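Local coordinates for uncharacterized protein (Bombyx mori, PDB 5AZ0) that probably reduces aldehydes and ketones with a nicotinamide cofactor, as an aldo-keto reductase with a (beta/alpha)8-barrel fold, at residues 79-82 with 83-87; 68-72 with 73-77. All coordinates share one frame; numbering follows the deposited sequence.

Contact 1: 79-82 with 83-87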
loop_
_atom_site.group_PDB
_atom_site.type_symbol
_atom_site.label_atom_id
_atom_site.label_comp_id
_atom_site.label_asym_id
_atom_site.label_seq_id
_atom_site.Cartn_x
_atom_site.Cartn_y
_atom_site.Cartn_z
ATOM N N PRO A 79 -15.930 2.775 -6.579
ATOM C CA PRO A 79 -17.340 3.308 -6.419
ATOM C C PRO A 79 -17.922 2.922 -5.077
ATOM O O PRO A 79 -18.401 3.762 -4.327
ATOM C CB PRO A 79 -18.076 2.691 -7.635
ATOM C CG PRO A 79 -16.962 2.426 -8.620
ATOM C CD PRO A 79 -15.842 1.914 -7.768
ATOM N N GLU A 80 -17.726 1.679 -4.673
ATOM C CA GLU A 80 -18.276 1.236 -3.389
ATOM C C GLU A 80 -17.580 1.886 -2.194
ATOM O O GLU A 80 -18.217 2.184 -1.166
ATOM C CB GLU A 80 -18.185 -0.281 -3.256
ATOM C CG GLU A 80 -19.017 -1.091 -4.257
ATOM C CD GLU A 80 -18.289 -1.453 -5.576
ATOM O OE1 GLU A 80 -17.440 -0.698 -6.136
ATOM O OE2 GLU A 80 -18.593 -2.527 -6.098
ATOM N N ILE A 81 -16.250 2.091 -2.282
ATOM C CA ILE A 81 -15.545 2.746 -1.171
ATOM C C ILE A 81 -16.085 4.182 -1.088
ATOM O O ILE A 81 -16.237 4.748 -0.026
ATOM C CB ILE A 81 -13.975 2.797 -1.391
ATOM C CG1 ILE A 81 -13.361 1.402 -1.507
ATOM C CG2 ILE A 81 -13.306 3.668 -0.339
ATOM C CD1 ILE A 81 -13.575 0.517 -0.294
ATOM N N GLY A 82 -16.278 4.830 -2.212
ATOM C CA GLY A 82 -16.773 6.218 -2.135
ATOM C C GLY A 82 -18.155 6.393 -1.526
ATOM O O GLY A 82 -18.426 7.410 -0.884
ATOM N N GLN A 83 -19.029 5.423 -1.789
ATOM C CA GLN A 83 -20.372 5.357 -1.141
ATOM C C GLN A 83 -20.209 5.236 0.384
ATOM O O GLN A 83 -20.786 6.004 1.137
ATOM C CB GLN A 83 -21.125 4.172 -1.703
ATOM C CG GLN A 83 -22.645 4.175 -1.626
ATOM C CD GLN A 83 -23.187 3.184 -2.662
ATOM O OE1 GLN A 83 -23.047 3.397 -3.883
ATOM N NE2 GLN A 83 -23.730 2.059 -2.189
ATOM N N VAL A 84 -19.332 4.335 0.846
ATOM C CA VAL A 84 -19.109 4.171 2.285
ATOM C C VAL A 84 -18.607 5.460 2.877
ATOM O O VAL A 84 -19.125 5.888 3.914
ATOM C CB VAL A 84 -18.169 2.993 2.638
ATOM C CG1 VAL A 84 -17.840 2.930 4.115
ATOM C CG2 VAL A 84 -18.759 1.651 2.188
ATOM N N VAL A 85 -17.620 6.084 2.232
ATOM C CA VAL A 85 -17.098 7.352 2.730
ATOM C C VAL A 85 -18.196 8.419 2.856
ATOM O O VAL A 85 -18.226 9.194 3.820
ATOM C CB VAL A 85 -15.950 7.902 1.835
ATOM C CG1 VAL A 85 -15.631 9.388 2.128
ATOM C CG2 VAL A 85 -14.704 7.014 1.978
ATOM N N GLN A 86 -19.019 8.520 1.832
ATOM C CA GLN A 86 -20.098 9.509 1.830
ATOM C C GLN A 86 -21.112 9.206 2.979
ATOM O O GLN A 86 -21.571 10.124 3.680
ATOM C CB GLN A 86 -20.788 9.555 0.477
ATOM C CG GLN A 86 -21.810 10.696 0.349
ATOM C CD GLN A 86 -21.223 12.056 0.614
ATOM O OE1 GLN A 86 -20.299 12.467 -0.056
ATOM N NE2 GLN A 86 -21.736 12.753 1.606
ATOM N N GLU A 87 -21.400 7.932 3.175
ATOM C CA GLU A 87 -22.268 7.492 4.299
ATOM C C GLU A 87 -21.735 7.914 5.632
ATOM O O GLU A 87 -22.516 8.428 6.441
ATOM C CB GLU A 87 -22.481 6.010 4.304
ATOM C CG GLU A 87 -23.429 5.608 3.191
ATOM C CD GLU A 87 -23.452 4.101 2.877
ATOM O OE1 GLU A 87 -22.718 3.286 3.505
ATOM O OE2 GLU A 87 -24.222 3.735 1.965
#

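Contact 2: 68-72 with 73-77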
loop_
_atom_site.group_PDB
_atom_site.type_symbol
_atom_site.label_atom_id
_atom_site.label_comp_id
_atom_site.label_asym_id
_atom_site.label_seq_id
_atom_site.Cartn_x
_atom_site.Cartn_y
_atom_site.Cartn_z
ATOM N N HIS A 68 -7.281 6.334 7.332
ATOM C CA HIS A 68 -6.472 6.090 6.163
ATOM C C HIS A 68 -7.046 4.914 5.410
ATOM O O HIS A 68 -7.137 3.802 5.928
ATOM C CB HIS A 68 -4.989 5.889 6.602
ATOM C CG HIS A 68 -4.005 5.564 5.518
ATOM N ND1 HIS A 68 -2.641 5.534 5.785
ATOM C CD2 HIS A 68 -4.142 5.282 4.185
ATOM C CE1 HIS A 68 -1.998 5.171 4.687
ATOM N NE2 HIS A 68 -2.877 5.021 3.704
ATOM N N ILE A 69 -7.430 5.174 4.157
ATOM C CA ILE A 69 -7.993 4.200 3.264
ATOM C C ILE A 69 -7.147 4.098 1.980
ATOM O O ILE A 69 -6.982 5.064 1.277
ATOM C CB ILE A 69 -9.431 4.627 2.852
ATOM C CG1 ILE A 69 -10.344 4.770 4.055
ATOM C CG2 ILE A 69 -10.037 3.588 1.905
ATOM C CD1 ILE A 69 -11.624 5.529 3.692
ATOM N N ASP A 70 -6.688 2.899 1.651
ATOM C CA ASP A 70 -5.793 2.682 0.523
ATOM C C ASP A 70 -6.557 1.987 -0.525
ATOM O O ASP A 70 -7.091 0.879 -0.276
ATOM C CB ASP A 70 -4.589 1.804 0.952
ATOM C CG ASP A 70 -3.576 1.613 -0.170
ATOM O OD1 ASP A 70 -2.765 2.558 -0.373
ATOM O OD2 ASP A 70 -3.614 0.509 -0.837
ATOM N N THR A 71 -6.716 2.619 -1.679
ATOM C CA THR A 71 -7.329 1.905 -2.737
ATOM C C THR A 71 -6.613 2.170 -4.051
ATOM O O THR A 71 -5.566 2.778 -4.057
ATOM C CB THR A 71 -8.875 2.200 -2.826
ATOM O OG1 THR A 71 -9.480 1.171 -3.619
ATOM C CG2 THR A 71 -9.181 3.531 -3.429
ATOM N N ALA A 72 -7.202 1.709 -5.149
ATOM C CA ALA A 72 -6.585 1.825 -6.480
ATOM C C ALA A 72 -7.628 1.633 -7.598
ATOM O O ALA A 72 -8.538 0.930 -7.385
ATOM C CB ALA A 72 -5.456 0.800 -6.647
ATOM N N HIS A 73 -7.430 2.217 -8.777
ATOM C CA HIS A 73 -8.203 1.861 -9.925
ATOM C C HIS A 73 -8.281 0.351 -10.118
ATOM O O HIS A 73 -9.394 -0.245 -10.196
ATOM C CB HIS A 73 -7.645 2.541 -11.152
ATOM C CG HIS A 73 -8.374 2.197 -12.407
ATOM N ND1 HIS A 73 -7.828 2.370 -13.662
ATOM C CD2 HIS A 73 -9.615 1.664 -12.600
ATOM C CE1 HIS A 73 -8.705 1.978 -14.577
ATOM N NE2 HIS A 73 -9.797 1.533 -13.948
ATOM N N PHE A 74 -7.113 -0.291 -10.074
ATOM C CA PHE A 74 -7.053 -1.746 -10.224
ATOM C C PHE A 74 -7.871 -2.579 -9.251
ATOM O O PHE A 74 -8.107 -3.720 -9.525
ATOM C CB PHE A 74 -5.586 -2.205 -10.169
ATOM C CG PHE A 74 -5.377 -3.647 -10.533
ATOM C CD1 PHE A 74 -5.529 -4.057 -11.847
ATOM C CD2 PHE A 74 -4.977 -4.594 -9.564
ATOM C CE1 PHE A 74 -5.332 -5.413 -12.209
ATOM C CE2 PHE A 74 -4.766 -5.945 -9.915
ATOM C CZ PHE A 74 -4.955 -6.353 -11.239
ATOM N N TYR A 75 -8.207 -2.075 -8.074
ATOM C CA TYR A 75 -8.901 -2.882 -7.087
ATOM C C TYR A 75 -10.417 -3.015 -7.285
ATOM O O TYR A 75 -11.066 -3.732 -6.531
ATOM C CB TYR A 75 -8.607 -2.377 -5.704
ATOM C CG TYR A 75 -7.119 -2.294 -5.306
ATOM C CD1 TYR A 75 -6.104 -2.962 -6.004
ATOM C CD2 TYR A 75 -6.770 -1.551 -4.204
ATOM C CE1 TYR A 75 -4.773 -2.861 -5.604
ATOM C CE2 TYR A 75 -5.454 -1.447 -3.789
ATOM C CZ TYR A 75 -4.450 -2.097 -4.468
ATOM O OH TYR A 75 -3.159 -1.910 -3.996
ATOM N N ARG A 76 -10.954 -2.308 -8.273
ATOM C CA ARG A 76 -12.301 -2.488 -8.809
ATOM C C ARG A 76 -13.372 -1.851 -7.947
ATOM O O ARG A 76 -14.406 -1.585 -8.448
ATOM C CB ARG A 76 -12.704 -3.980 -9.086
ATOM C CG ARG A 76 -12.099 -4.607 -10.351
ATOM C CD ARG A 76 -10.979 -5.538 -10.029
ATOM N NE ARG A 76 -10.633 -6.396 -11.150
ATOM C CZ ARG A 76 -9.401 -6.593 -11.641
ATOM N NH1 ARG A 76 -8.282 -5.983 -11.135
ATOM N NH2 ARG A 76 -9.261 -7.442 -12.661
ATOM N N VAL A 77 -13.088 -1.559 -6.698
ATOM C CA VAL A 77 -14.083 -1.216 -5.730
ATOM C C VAL A 77 -14.137 0.289 -5.395
ATOM O O VAL A 77 -14.744 0.653 -4.398
ATOM C CB VAL A 77 -13.875 -2.054 -4.428
ATOM C CG1 VAL A 77 -14.146 -3.518 -4.743
ATOM C CG2 VAL A 77 -12.458 -1.883 -3.808
#

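Contact 1: 79-82 with 83-87
Gly82 hands its carbonyl to Gln86 one turn further on: Gln86 N donates to Gly82 O over 3.0 Å. Gln86 CB comes to 3.5 Å from the same oxygen, while its amide end turns off to Asn90. With no side chain, Gly82 meets the following turn through its backbone alone.

Gln83 closes the turn that starts at Pro79, its N reaching Pro79 O at 3.1 Å. Its CB lies 3.6 Å from Glu80 O, and with CG anti to the backbone N (chi1 -157°) the extended chain projects outward from the helix on its exposed side.

Ile81 accepts the straightest of the four bonds, from Val85 N at 3.0 Å and 170°. Val85 CG2, set beside its own backbone N, rests 3.4 Å from Ile81 O, and the two side chains meet more loosely, Ile81 CG2 to Val85 CG2 at 4.3 Å. A further i to i+4 bond, Val84 N to Glu80 O, completes the regular alpha-helical turn.

The helix therefore has an outer side of glutamines and an inner apolar one. Ile81 and Val85 lie on Ile69 of strand 68-70, whereas Val84 packs on Leu55 and Leu58 of helix 51-64, as expected for a helix in the outer layer of a beta/alpha barrel.

Contact 2: 68-72 with 73-77
Ala72 and Tyr75 meet through a CH-pi contact: the methyl CB stands 3.5 Å from the ring centroid, only 6° off the normal, so it lies over the centre of one face. Tyr75 CG lies anti to its own carbonyl carbon (chi1 -56°), which folds the ring back beneath Ala72. Beside this, Thr71 OG1, hydrogen-bonded to Thr24 OG1, passes Tyr75 CD2 at 3.9 Å.

Hydrogen bonds hold the same turn. Tyr75 N donates to Ala72 O at 3.1 Å, in the i to i+3 pattern of the 3-10 segment. Further round, a side-chain to backbone bond joins Arg76 NH1 to Phe74 O at 2.8 Å, in the carbonyl plane; NH1 also lies over one face of the Phe74 ring, offset toward the rim.

Among polar groups, Asp70 OD2 lies at the Tyr75 ring edge, 4.0 Å from Tyr75 OH. Lys104 bonds the Tyr75 hydroxyl, and Asp70 in turn holds Lys104 by a salt bridge. A phenylalanine in place of Tyr75 would probably leave Lys104 NZ without its hydroxyl partner.

Asp, Tyr and Lys match three of the four residues of the aldo-keto reductase catalytic tetrad, with His137, which touches Ala72, probably the fourth. By family analogy Tyr75 is probably the general acid.

Contact 2 comes first along the chain and contact 1 follows after a single residue, their centres 12 Å apart. Together they cover the first half of a beta-alpha-beta unit: strand 68-70 leads through the turn of 73-77 into helix 78-90, after which the chain returns in strand 100-105, which is parallel to and beside strand 68-70. The two contacts touch through Ile69, whose CD1 lies 3.8 Å from Val85 CG2 and whose CG2 lies 4.0 Å from Ile81 CG2. Contact 1 thus belongs to the outer helical layer, while contact 2 lies nearer the chain's centre, at the C-terminal end of the strand, where barrels of this family carry their active site.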